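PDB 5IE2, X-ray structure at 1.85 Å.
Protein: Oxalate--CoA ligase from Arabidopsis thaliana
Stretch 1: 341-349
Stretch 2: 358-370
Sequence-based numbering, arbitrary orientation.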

# COMPACT_ATOMS: atom_id res chain seq x y z
N VAL A 341 5.42 -14.27 -5.72
CA VAL A 341 5.25 -13.90 -7.13
C VAL A 341 6.56 -13.25 -7.61
O VAL A 341 6.91 -12.19 -7.16
N GLY A 342 7.27 -13.93 -8.52
CA GLY A 342 8.43 -13.33 -9.18
C GLY A 342 9.64 -13.10 -8.28
O GLY A 342 10.49 -12.29 -8.62
N GLN A 343 9.69 -13.77 -7.14
CA GLN A 343 10.79 -13.65 -6.21
C GLN A 343 10.88 -14.88 -5.37
O GLN A 343 9.92 -15.65 -5.30
N GLU A 344 12.05 -15.10 -4.77
CA GLU A 344 12.23 -16.19 -3.84
C GLU A 344 11.77 -15.86 -2.46
O GLU A 344 11.88 -14.72 -2.01
N MET A 345 11.29 -16.87 -1.78
CA MET A 345 10.82 -16.67 -0.42
C MET A 345 11.12 -17.94 0.39
O MET A 345 10.95 -19.07 -0.11
N ALA A 346 11.55 -17.78 1.63
CA ALA A 346 11.91 -18.93 2.44
C ALA A 346 11.56 -18.66 3.89
O ALA A 346 11.48 -17.52 4.28
N ILE A 347 11.36 -19.71 4.68
CA ILE A 347 11.02 -19.55 6.10
C ILE A 347 12.23 -20.02 6.88
O ILE A 347 12.64 -21.16 6.74
N LEU A 348 12.84 -19.14 7.68
CA LEU A 348 14.11 -19.49 8.34
C LEU A 348 13.99 -19.49 9.87
O LEU A 348 13.33 -18.60 10.40
N ASN A 349 14.63 -20.42 10.58
CA ASN A 349 14.69 -20.25 12.04
C ASN A 349 15.79 -19.28 12.46
O ASN A 349 16.46 -18.67 11.63
N ASN A 358 4.82 -26.26 7.18
CA ASN A 358 4.09 -26.23 8.46
C ASN A 358 4.98 -26.07 9.68
O ASN A 358 4.60 -26.38 10.81
N ASN A 359 6.17 -25.56 9.45
CA ASN A 359 7.03 -25.13 10.54
C ASN A 359 7.25 -23.63 10.45
O ASN A 359 7.68 -23.13 9.41
N LYS A 360 7.00 -22.93 11.55
CA LYS A 360 7.05 -21.47 11.55
C LYS A 360 8.48 -20.98 11.56
O LYS A 360 9.39 -21.69 12.02
N GLY A 361 8.67 -19.77 11.07
CA GLY A 361 9.96 -19.09 11.08
C GLY A 361 9.80 -17.71 10.45
O GLY A 361 8.69 -17.27 10.11
N GLU A 362 10.92 -17.01 10.27
CA GLU A 362 10.83 -15.68 9.70
C GLU A 362 10.76 -15.77 8.18
O GLU A 362 11.54 -16.49 7.56
N VAL A 363 9.86 -15.00 7.59
CA VAL A 363 9.78 -14.93 6.13
C VAL A 363 10.96 -14.11 5.62
O VAL A 363 11.16 -12.98 6.09
N CYS A 364 11.76 -14.67 4.70
CA CYS A 364 12.85 -13.94 4.02
C CYS A 364 12.61 -13.97 2.51
O CYS A 364 12.12 -14.98 1.99
N ILE A 365 12.97 -12.89 1.83
CA ILE A 365 12.70 -12.77 0.40
C ILE A 365 13.97 -12.40 -0.36
O ILE A 365 14.92 -11.86 0.19
N ARG A 366 13.94 -12.69 -1.66
CA ARG A 366 15.04 -12.29 -2.49
C ARG A 366 14.55 -12.08 -3.89
O ARG A 366 13.98 -12.99 -4.49
N GLY A 367 14.83 -10.91 -4.44
CA GLY A 367 14.35 -10.66 -5.80
C GLY A 367 14.63 -9.25 -6.28
O GLY A 367 15.02 -8.39 -5.49
N PRO A 368 14.42 -8.98 -7.59
CA PRO A 368 14.79 -7.67 -8.10
C PRO A 368 13.83 -6.55 -7.68
O PRO A 368 14.12 -5.39 -7.94
N ASN A 369 12.74 -6.89 -7.00
CA ASN A 369 11.81 -5.88 -6.44
C ASN A 369 12.28 -5.36 -5.08
O ASN A 369 11.71 -4.42 -4.54
N VAL A 370 13.27 -6.05 -4.49
CA VAL A 370 13.65 -5.73 -3.11
C VAL A 370 14.65 -4.58 -3.07
O VAL A 370 15.58 -4.52 -3.89

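Two antiparallel strands, 344-348 and the one ending at Arg-366, pair side by side, with side chains alternating between an apolar face and a mixed face and a polar clasp closing one end. Backbone hydrogen bonds fix the register at Glu-344 with Arg-366, Ala-346 with Cys-364 and Leu-348 with Glu-362, so each cross-strand pair sends its side chains to the same side of the sheet.

Met-345, Ile-347, Val-363 and Ile-365 share the apolar face. Met-345, extended with chi1 and chi2 both t, brings CG to 3.7 Å from Val-363 CG1 and 4.3 Å from Ile-365 CG2, touching both its direct partner, Ile-365, and Val-363, the next residue on that face of the partner strand. Ile-347 (m, m) places CD1 3.7 Å from CG2 of Val-363 (t), while its own CG2 lies 3.3 Å from Gly-361 N. That closeness makes glycine fit: a CB on Gly-361 would clash with Ile-347 CG2 and Leu-348 O.

On the other face, small Ala-346 sits across from Cys-364 (m), whose SG reaches diagonally to Leu-348 CD2 at 3.5 Å. Farther along, Glu-344 (m, t) and Arg-366 (chi1 t) form a salt bridge, NH1 of Arg-366 donating to OE2 of Glu-344 at 3.0 Å, although the position of that carboxylate oxygen is less certain.

Beyond the strand, Gln-343 and Asn-369 both point toward the opposite stretch and both have chi1 p. Asn-369 ND2 donates to Gln-343 OE1 at 3.0 Å; Gln-343 NE2 turns back to Val-341 O, also at 3.0 Å, so the amide joins both segments. A water donates to Gly-342 O (2.7 Å from its oxygen) and Asn-369 OD1 (2.6 Å), bridging them. Gly-367 opens the type I turn that carries Asn-369; a CB there would clash with Gln-343 CB.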

# COMPACT_ATOMS: atom_id res chain seq x y z
CB VAL A 341 4.07 -12.91 -7.33
CG1 VAL A 341 3.90 -12.49 -8.86
CG2 VAL A 341 2.77 -13.51 -6.81
CB GLN A 343 10.64 -12.43 -5.31
CG GLN A 343 9.31 -12.48 -4.48
CD GLN A 343 8.85 -11.07 -4.09
OE1 GLN A 343 9.30 -10.53 -3.08
NE2 GLN A 343 7.98 -10.47 -4.90
CB GLU A 344 13.72 -16.57 -3.77
CG GLU A 344 14.25 -17.06 -5.09
CD GLU A 344 15.74 -17.36 -5.00
OE1 GLU A 344 16.06 -18.44 -4.50
OE2 GLU A 344 16.54 -16.52 -5.44
CB MET A 345 9.32 -16.38 -0.42
CG MET A 345 8.80 -16.09 0.94
SD MET A 345 7.01 -15.76 0.82
CE MET A 345 6.98 -14.44 -0.48
CB ALA A 346 13.35 -19.19 2.30
CB ILE A 347 9.78 -20.42 6.47
CG1 ILE A 347 8.56 -20.07 5.62
CG2 ILE A 347 9.48 -20.35 7.96
CD1 ILE A 347 8.00 -18.65 5.95
CB LEU A 348 15.15 -18.46 7.95
CG LEU A 348 16.06 -18.68 6.73
CD1 LEU A 348 15.40 -19.34 5.54
CD2 LEU A 348 16.64 -17.35 6.37
CB ASN A 349 14.86 -21.61 12.77
CG ASN A 349 16.15 -22.34 12.43
OD1 ASN A 349 17.12 -21.76 11.93
ND2 ASN A 349 16.18 -23.63 12.73
CB ASN A 358 3.20 -27.45 8.61
CG ASN A 358 2.10 -27.44 7.57
OD1 ASN A 358 1.39 -26.43 7.43
ND2 ASN A 358 1.99 -28.52 6.80
CB ASN A 359 8.37 -25.86 10.49
CG ASN A 359 8.23 -27.32 10.88
OD1 ASN A 359 7.95 -28.19 10.05
ND2 ASN A 359 8.42 -27.59 12.15
CB LYS A 360 6.31 -20.93 12.77
CG LYS A 360 4.84 -21.35 12.79
CD LYS A 360 4.15 -20.95 14.10
CE LYS A 360 2.70 -21.45 14.18
NZ LYS A 360 2.55 -22.95 14.10
CB GLU A 362 12.03 -14.82 10.13
CG GLU A 362 11.95 -13.36 9.60
CD GLU A 362 13.12 -12.52 10.11
OE1 GLU A 362 14.13 -13.11 10.63
OE2 GLU A 362 13.05 -11.29 9.99
CB VAL A 363 8.45 -14.27 5.69
CG1 VAL A 363 8.36 -14.26 4.18
CG2 VAL A 363 7.26 -15.03 6.30
CB CYS A 364 14.23 -14.58 4.31
SG CYS A 364 14.48 -14.61 6.14
CB ILE A 365 11.62 -11.70 0.11
CG1 ILE A 365 12.10 -10.31 0.54
CG2 ILE A 365 10.34 -12.11 0.89
CD1 ILE A 365 11.01 -9.16 0.25
CB ARG A 366 16.13 -13.34 -2.48
CG ARG A 366 17.24 -12.96 -3.48
CD ARG A 366 17.65 -14.32 -4.15
NE ARG A 366 18.85 -14.69 -3.58
CZ ARG A 366 19.58 -15.82 -3.68
NH1 ARG A 366 19.26 -16.97 -4.31
NH2 ARG A 366 20.72 -15.74 -3.02
CB PRO A 368 14.76 -7.86 -9.63
CG PRO A 368 13.78 -8.99 -9.87
CD PRO A 368 14.00 -9.91 -8.63
CB ASN A 369 10.41 -6.54 -6.28
CG ASN A 369 10.48 -7.83 -5.46
OD1 ASN A 369 11.13 -8.82 -5.86
ND2 ASN A 369 9.85 -7.83 -4.29
CB VAL A 370 14.23 -6.99 -2.42
CG1 VAL A 370 14.59 -6.72 -0.97
CG2 VAL A 370 13.20 -8.16 -2.54
O HOH W 1 10.67 -9.59 -8.35